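Local coordinates for vitamin B12-binding protein (Vibrio cholerae O395, PDB 5YSC) that binds vitamin B12 in the periplasm and probably delivers it to the BtuC subunits of the BtuCDF ABC transporter for import, at residues 156-161 with 166-171; 186-191 with 204-209. One frame throughout, in Å; residues are numbered along the deposited sequence.

Contact 1 (156-161 with 166-171)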
loop_
_atom_site.group_PDB
_atom_site.type_symbol
_atom_site.label_atom_id
_atom_site.label_comp_id
_atom_site.label_asym_id
_atom_site.label_seq_id
_atom_site.Cartn_x
_atom_site.Cartn_y
_atom_site.Cartn_z
ATOM N N ARG A 156 5.232 -16.517 -11.526
ATOM C CA ARG A 156 5.630 -16.680 -10.131
ATOM C C ARG A 156 6.652 -15.611 -9.755
ATOM O O ARG A 156 7.759 -15.597 -10.285
ATOM C CB ARG A 156 6.197 -18.084 -9.900
ATOM C CG ARG A 156 5.211 -19.173 -10.295
ATOM C CD ARG A 156 5.845 -20.574 -10.294
ATOM N NE ARG A 156 6.376 -20.879 -8.972
ATOM C CZ ARG A 156 7.660 -21.005 -8.662
ATOM N NH1 ARG A 156 8.601 -20.920 -9.596
ATOM N NH2 ARG A 156 7.994 -21.262 -7.397
ATOM N N TYR A 157 6.300 -14.755 -8.802
ATOM C CA TYR A 157 7.168 -13.661 -8.399
ATOM C C TYR A 157 7.542 -13.756 -6.916
ATOM O O TYR A 157 6.852 -14.357 -6.087
ATOM C CB TYR A 157 6.511 -12.286 -8.694
ATOM C CG TYR A 157 5.395 -11.956 -7.752
ATOM C CD1 TYR A 157 4.091 -12.364 -8.019
ATOM C CD2 TYR A 157 5.651 -11.274 -6.556
ATOM C CE1 TYR A 157 3.062 -12.091 -7.132
ATOM C CE2 TYR A 157 4.642 -11.016 -5.661
ATOM C CZ TYR A 157 3.338 -11.421 -5.973
ATOM O OH TYR A 157 2.299 -11.201 -5.108
ATOM N N PHE A 158 8.674 -13.139 -6.613
ATOM C CA PHE A 158 9.109 -12.818 -5.271
ATOM C C PHE A 158 9.132 -11.303 -5.136
ATOM O O PHE A 158 9.741 -10.635 -5.975
ATOM C CB PHE A 158 10.494 -13.412 -5.067
ATOM C CG PHE A 158 11.151 -13.004 -3.795
ATOM C CD1 PHE A 158 10.480 -13.108 -2.585
ATOM C CD2 PHE A 158 12.452 -12.523 -3.795
ATOM C CE1 PHE A 158 11.100 -12.750 -1.402
ATOM C CE2 PHE A 158 13.057 -12.135 -2.627
ATOM C CZ PHE A 158 12.373 -12.243 -1.424
ATOM N N TYR A 159 8.472 -10.752 -4.101
ATOM C CA TYR A 159 8.567 -9.318 -3.797
ATOM C C TYR A 159 9.197 -9.095 -2.440
ATOM O O TYR A 159 8.609 -9.443 -1.404
ATOM C CB TYR A 159 7.200 -8.627 -3.842
ATOM C CG TYR A 159 7.282 -7.154 -3.441
ATOM C CD1 TYR A 159 8.253 -6.321 -3.970
ATOM C CD2 TYR A 159 6.406 -6.623 -2.525
ATOM C CE1 TYR A 159 8.343 -4.991 -3.601
ATOM C CE2 TYR A 159 6.462 -5.290 -2.150
ATOM C CZ TYR A 159 7.439 -4.487 -2.678
ATOM O OH TYR A 159 7.508 -3.168 -2.300
ATOM N N GLN A 160 10.368 -8.482 -2.476
ATOM C CA GLN A 160 11.186 -8.155 -1.328
ATOM C C GLN A 160 10.866 -6.756 -0.777
ATOM O O GLN A 160 10.997 -5.761 -1.491
ATOM C CB GLN A 160 12.633 -8.214 -1.820
ATOM C CG GLN A 160 13.618 -8.419 -0.797
ATOM C CD GLN A 160 14.950 -8.725 -1.406
ATOM O OE1 GLN A 160 15.123 -8.743 -2.646
ATOM N NE2 GLN A 160 15.904 -8.998 -0.549
ATOM N N LEU A 161 10.500 -6.676 0.502
ATOM C CA LEU A 161 10.346 -5.388 1.176
ATOM C C LEU A 161 11.663 -4.820 1.703
ATOM O O LEU A 161 11.762 -3.607 1.934
ATOM C CB LEU A 161 9.374 -5.529 2.346
ATOM C CG LEU A 161 7.927 -5.806 2.006
ATOM C CD1 LEU A 161 7.178 -5.961 3.298
ATOM C CD2 LEU A 161 7.307 -4.646 1.202
ATOM N N ILE A 166 15.470 -10.184 4.939
ATOM C CA ILE A 166 14.523 -10.340 3.839
ATOM C C ILE A 166 13.136 -10.518 4.442
ATOM O O ILE A 166 12.838 -11.560 5.028
ATOM C CB ILE A 166 14.886 -11.526 2.940
ATOM C CG1 ILE A 166 16.359 -11.430 2.484
ATOM C CG2 ILE A 166 14.001 -11.539 1.739
ATOM C CD1 ILE A 166 16.889 -12.728 1.857
ATOM N N ILE A 167 12.287 -9.496 4.303
ATOM C CA ILE A 167 10.866 -9.580 4.630
ATOM C C ILE A 167 10.083 -9.557 3.330
ATOM O O ILE A 167 10.405 -8.793 2.412
ATOM C CB ILE A 167 10.410 -8.417 5.537
ATOM C CG1 ILE A 167 11.315 -8.267 6.749
ATOM C CG2 ILE A 167 8.980 -8.611 5.974
ATOM C CD1 ILE A 167 11.323 -9.445 7.627
ATOM N N THR A 168 9.063 -10.392 3.256
ATOM C CA THR A 168 8.218 -10.476 2.078
ATOM C C THR A 168 6.775 -10.475 2.566
ATOM O O THR A 168 6.483 -10.166 3.728
ATOM C CB THR A 168 8.587 -11.709 1.225
ATOM O OG1 THR A 168 7.906 -11.657 -0.042
ATOM C CG2 THR A 168 8.197 -13.028 1.907
ATOM N N LEU A 169 5.865 -10.794 1.665
ATOM C CA LEU A 169 4.438 -10.766 1.911
ATOM C C LEU A 169 3.872 -12.160 1.718
ATOM O O LEU A 169 4.486 -13.010 1.061
ATOM C CB LEU A 169 3.720 -9.784 0.978
ATOM C CG LEU A 169 3.428 -10.150 -0.486
ATOM C CD1 LEU A 169 2.660 -9.007 -1.156
ATOM C CD2 LEU A 169 4.697 -10.454 -1.251
ATOM N N ALA A 170 2.656 -12.362 2.228
ATOM C CA ALA A 170 2.022 -13.678 2.236
ATOM C C ALA A 170 0.533 -13.549 2.550
ATOM O O ALA A 170 0.028 -12.467 2.857
ATOM C CB ALA A 170 2.710 -14.596 3.260
ATOM N N GLN A 171 -0.176 -14.664 2.429
ATOM C CA GLN A 171 -1.564 -14.774 2.862
ATOM C C GLN A 171 -2.502 -13.786 2.189
ATOM O O GLN A 171 -3.579 -13.481 2.732
ATOM C CB GLN A 171 -1.683 -14.620 4.387
ATOM C CG GLN A 171 -0.851 -15.595 5.158
ATOM C CD GLN A 171 -1.106 -15.504 6.643
ATOM O OE1 GLN A 171 -1.874 -14.661 7.107
ATOM N NE2 GLN A 171 -0.452 -16.367 7.399
HETATM O O HOH W 1 7.226 -12.756 -2.316
#
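At the cleft end of strand 155-159, a central strand of the parallel sheet in the second lobe of this periplasmic binding protein, the chain turns back and Thr168 and Ile167 bond to the backbone it has just left. Thr168 OG1 donates to Tyr159 O at 2.7 Å, coming from above the carbonyl plane, 37° out of it. The same hydroxyl accepts from a water at 2.6 Å, and that water in turn takes the N-H of Tyr159, so the hydroxyl holds the C=O of Tyr159 directly and its N-H through the water. With OG1 anti to the backbone N (chi1 -170°), the hydroxyl also lies 3.6 Å from Phe158 CE1. Two residues along from Tyr159, Leu161 N donates to Ile167 O in a nearly straight bond of 2.9 Å.

In the bilobal fold of the Fe/B12-binding family the cobalamin sits between two such lobes, and Leu161, which belongs to the ligand pocket, touches the bound cyanocobalamin. Beside the Ile167 bond, Leu161 CD1 meets Ile167 CG2.

Alternating strand residues send their side chains to different neighbours. Phe158 points its ring edge at Ile166 CG2, in the ring plane and 3.6 Å from CZ, the two side chains crossing at about a right angle; the same methyl group touches the extended Gln160 at NE2, while Gln160 OE1 is held by Trp224. Leu169 CD2 lies 4.0 Å from Tyr159 CB, near the plane of the Tyr159 ring, whose hydroxyl bonds to Asn248. The same Leu169 methyl approaches CE2 of Tyr157, whose ring stacks on Phe179.

Contact 2 (186-191 with 204-209)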
loop_
_atom_site.group_PDB
_atom_site.type_symbol
_atom_site.label_atom_id
_atom_site.label_comp_id
_atom_site.label_asym_id
_atom_site.label_seq_id
_atom_site.Cartn_x
_atom_site.Cartn_y
_atom_site.Cartn_z
ATOM N N ASN A 186 2.360 -15.181 -5.919
ATOM C CA ASN A 186 3.361 -14.998 -4.882
ATOM C C ASN A 186 3.949 -16.332 -4.456
ATOM O O ASN A 186 3.205 -17.217 -4.038
ATOM C CB ASN A 186 2.710 -14.293 -3.691
ATOM C CG ASN A 186 3.638 -14.119 -2.531
ATOM O OD1 ASN A 186 4.857 -14.219 -2.656
ATOM N ND2 ASN A 186 3.062 -13.813 -1.379
ATOM N N ILE A 187 5.279 -16.469 -4.516
ATOM C CA ILE A 187 5.924 -17.745 -4.163
ATOM C C ILE A 187 5.795 -18.038 -2.680
ATOM O O ILE A 187 5.945 -19.192 -2.253
ATOM C CB ILE A 187 7.423 -17.781 -4.549
ATOM C CG1 ILE A 187 8.204 -16.615 -3.915
ATOM C CG2 ILE A 187 7.594 -17.803 -6.066
ATOM C CD1 ILE A 187 9.751 -16.789 -3.977
ATOM N N PHE A 188 5.558 -17.021 -1.861
ATOM C CA PHE A 188 5.441 -17.209 -0.423
ATOM C C PHE A 188 4.002 -17.057 0.058
ATOM O O PHE A 188 3.766 -16.817 1.244
ATOM C CB PHE A 188 6.378 -16.246 0.295
ATOM C CG PHE A 188 7.829 -16.652 0.229
ATOM C CD1 PHE A 188 8.277 -17.745 0.967
ATOM C CD2 PHE A 188 8.738 -15.962 -0.554
ATOM C CE1 PHE A 188 9.618 -18.144 0.925
ATOM C CE2 PHE A 188 10.080 -16.340 -0.610
ATOM C CZ PHE A 188 10.528 -17.433 0.132
ATOM N N ALA A 189 3.039 -17.251 -0.833
ATOM C CA ALA A 189 1.646 -17.024 -0.487
ATOM C C ALA A 189 1.251 -17.841 0.732
ATOM O O ALA A 189 0.588 -17.339 1.644
ATOM C CB ALA A 189 0.751 -17.385 -1.665
ATOM N N ASP A 190 1.653 -19.109 0.751
ATOM C CA ASP A 190 1.293 -20.027 1.840
ATOM C C ASP A 190 2.361 -19.990 2.928
ATOM O O ASP A 190 3.126 -20.929 3.120
ATOM C CB ASP A 190 1.122 -21.445 1.308
ATOM C CG ASP A 190 0.062 -21.538 0.238
ATOM O OD1 ASP A 190 -0.911 -20.744 0.317
ATOM O OD2 ASP A 190 0.212 -22.395 -0.676
ATOM N N SER A 191 2.401 -18.872 3.650
ATOM C CA SER A 191 3.230 -18.729 4.835
ATOM C C SER A 191 2.349 -18.612 6.074
ATOM O O SER A 191 1.162 -18.264 6.009
ATOM C CB SER A 191 4.155 -17.507 4.755
ATOM O OG SER A 191 4.962 -17.546 3.592
ATOM N N LEU A 204 15.967 -19.049 -2.948
ATOM C CA LEU A 204 16.701 -19.821 -3.945
ATOM C C LEU A 204 15.966 -21.098 -4.287
ATOM O O LEU A 204 15.813 -21.453 -5.461
ATOM C CB LEU A 204 18.106 -20.156 -3.434
ATOM C CG LEU A 204 19.095 -19.004 -3.222
ATOM C CD1 LEU A 204 20.454 -19.538 -2.780
ATOM C CD2 LEU A 204 19.226 -18.178 -4.469
ATOM N N VAL A 205 15.490 -21.791 -3.262
ATOM C CA VAL A 205 14.788 -23.043 -3.477
ATOM C C VAL A 205 13.564 -22.805 -4.340
ATOM O O VAL A 205 13.286 -23.576 -5.262
ATOM C CB VAL A 205 14.449 -23.667 -2.110
ATOM C CG1 VAL A 205 13.211 -24.532 -2.160
ATOM C CG2 VAL A 205 15.649 -24.459 -1.607
ATOM N N LYS A 206 12.865 -21.685 -4.108
ATOM C CA LYS A 206 11.567 -21.421 -4.728
ATOM C C LYS A 206 11.663 -21.059 -6.211
ATOM O O LYS A 206 10.670 -21.185 -6.935
ATOM C CB LYS A 206 10.862 -20.289 -3.982
ATOM C CG LYS A 206 10.262 -20.667 -2.625
ATOM C CD LYS A 206 8.820 -21.122 -2.768
ATOM C CE LYS A 206 8.163 -21.340 -1.405
ATOM N NZ LYS A 206 6.742 -21.718 -1.555
ATOM N N GLN A 207 12.802 -20.570 -6.676
ATOM C CA GLN A 207 12.969 -20.370 -8.116
ATOM C C GLN A 207 11.971 -19.374 -8.707
ATOM O O GLN A 207 11.348 -19.658 -9.734
ATOM C CB GLN A 207 12.838 -21.718 -8.847
ATOM C CG GLN A 207 13.632 -21.804 -10.141
ATOM C CD GLN A 207 15.108 -21.614 -9.897
ATOM O OE1 GLN A 207 15.576 -21.722 -8.758
ATOM N NE2 GLN A 207 15.850 -21.294 -10.954
ATOM N N PRO A 208 11.834 -18.179 -8.135
ATOM C CA PRO A 208 10.901 -17.203 -8.704
ATOM C C PRO A 208 11.270 -16.853 -10.136
ATOM O O PRO A 208 12.440 -16.710 -10.470
ATOM C CB PRO A 208 11.048 -15.989 -7.781
ATOM C CG PRO A 208 12.419 -16.130 -7.200
ATOM C CD PRO A 208 12.643 -17.614 -7.048
ATOM N N GLN A 209 10.260 -16.673 -10.972
ATOM C CA GLN A 209 10.496 -16.214 -12.343
ATOM C C GLN A 209 10.922 -14.748 -12.382
ATOM O O GLN A 209 11.737 -14.360 -13.229
ATOM C CB GLN A 209 9.234 -16.417 -13.170
ATOM C CG GLN A 209 8.989 -17.875 -13.528
ATOM C CD GLN A 209 7.650 -18.062 -14.170
ATOM O OE1 GLN A 209 6.617 -18.083 -13.500
ATOM N NE2 GLN A 209 7.649 -18.175 -15.486
HETATM O O HOH W 2 5.392 -20.285 1.111
#
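The ammonium group of Lys206, at the end of helix 200-206, is spent on a backbone carbonyl: NZ donates to Ile187 O at 2.7 Å, almost straight on, with a C=O...N angle of 169°. Asp190, the one acid in the two segments, keeps its OD2 6.6 Å from NZ, so any attraction between them is probably long-range; a water bridges NZ to Asp190 O through two weak bonds. A bend at chi2 (-91°) turns the otherwise extended lysine chain along Ile187, and the two side chains run past each other in opposite directions. Ile187 CD1 touches Lys206 CB at 3.7 Å and Pro208 CB at 4.1 Å, while the lysine CD packs on Ile187 CB. Further out, Lys206 CE approaches Phe188 CE1 at 4.2 Å.

The carbonyl that receives the lysine belongs to a type I beta turn, Asn186 to Ala189, which begins on the last residue of strand 184-186, an edge strand of the parallel sheet. Asn186 OD1 accepts the N-H of Phe188 from well above its amide plane, forming an Asx turn inside the beta turn, and its ND2 holds Leu169 O. Ser191 OG reaches back to Phe188 O at 2.7 Å. Ile187 owes its reach to chi1 of 56°, which sets CG1 between the backbone N and carbonyl carbon and carries CD1 toward the helix end.

Across the contact the chain leaves the helix at Gln207, with positive phi, and enters strand 210-213 through Pro208. The proline rests on Phe158 and Val203.

Both contacts lie in one lobe and are largely buried, but contact 1 is nearer the chain centre and the cobalamin, while contact 2 sits farther out, with the partly exposed Lys206 at its margin. Their centres are 8 Å apart and strand 155-159 joins them. Tyr157 bonds by its backbone to Ile187, Phe158 packs on Ile187, and Arg156 bonds to 204-209 through NH2 to Lys206 O (2.7 Å) and through its O to Gln209 N (2.8 Å). Contact 1 relies on a hydroxyl, a backbone bond and rings against branched aliphatics; contact 2 on a lysine amine at a turn carbonyl, with its methylenes packed on Ile187. Ala170 CB also abuts Phe188 O.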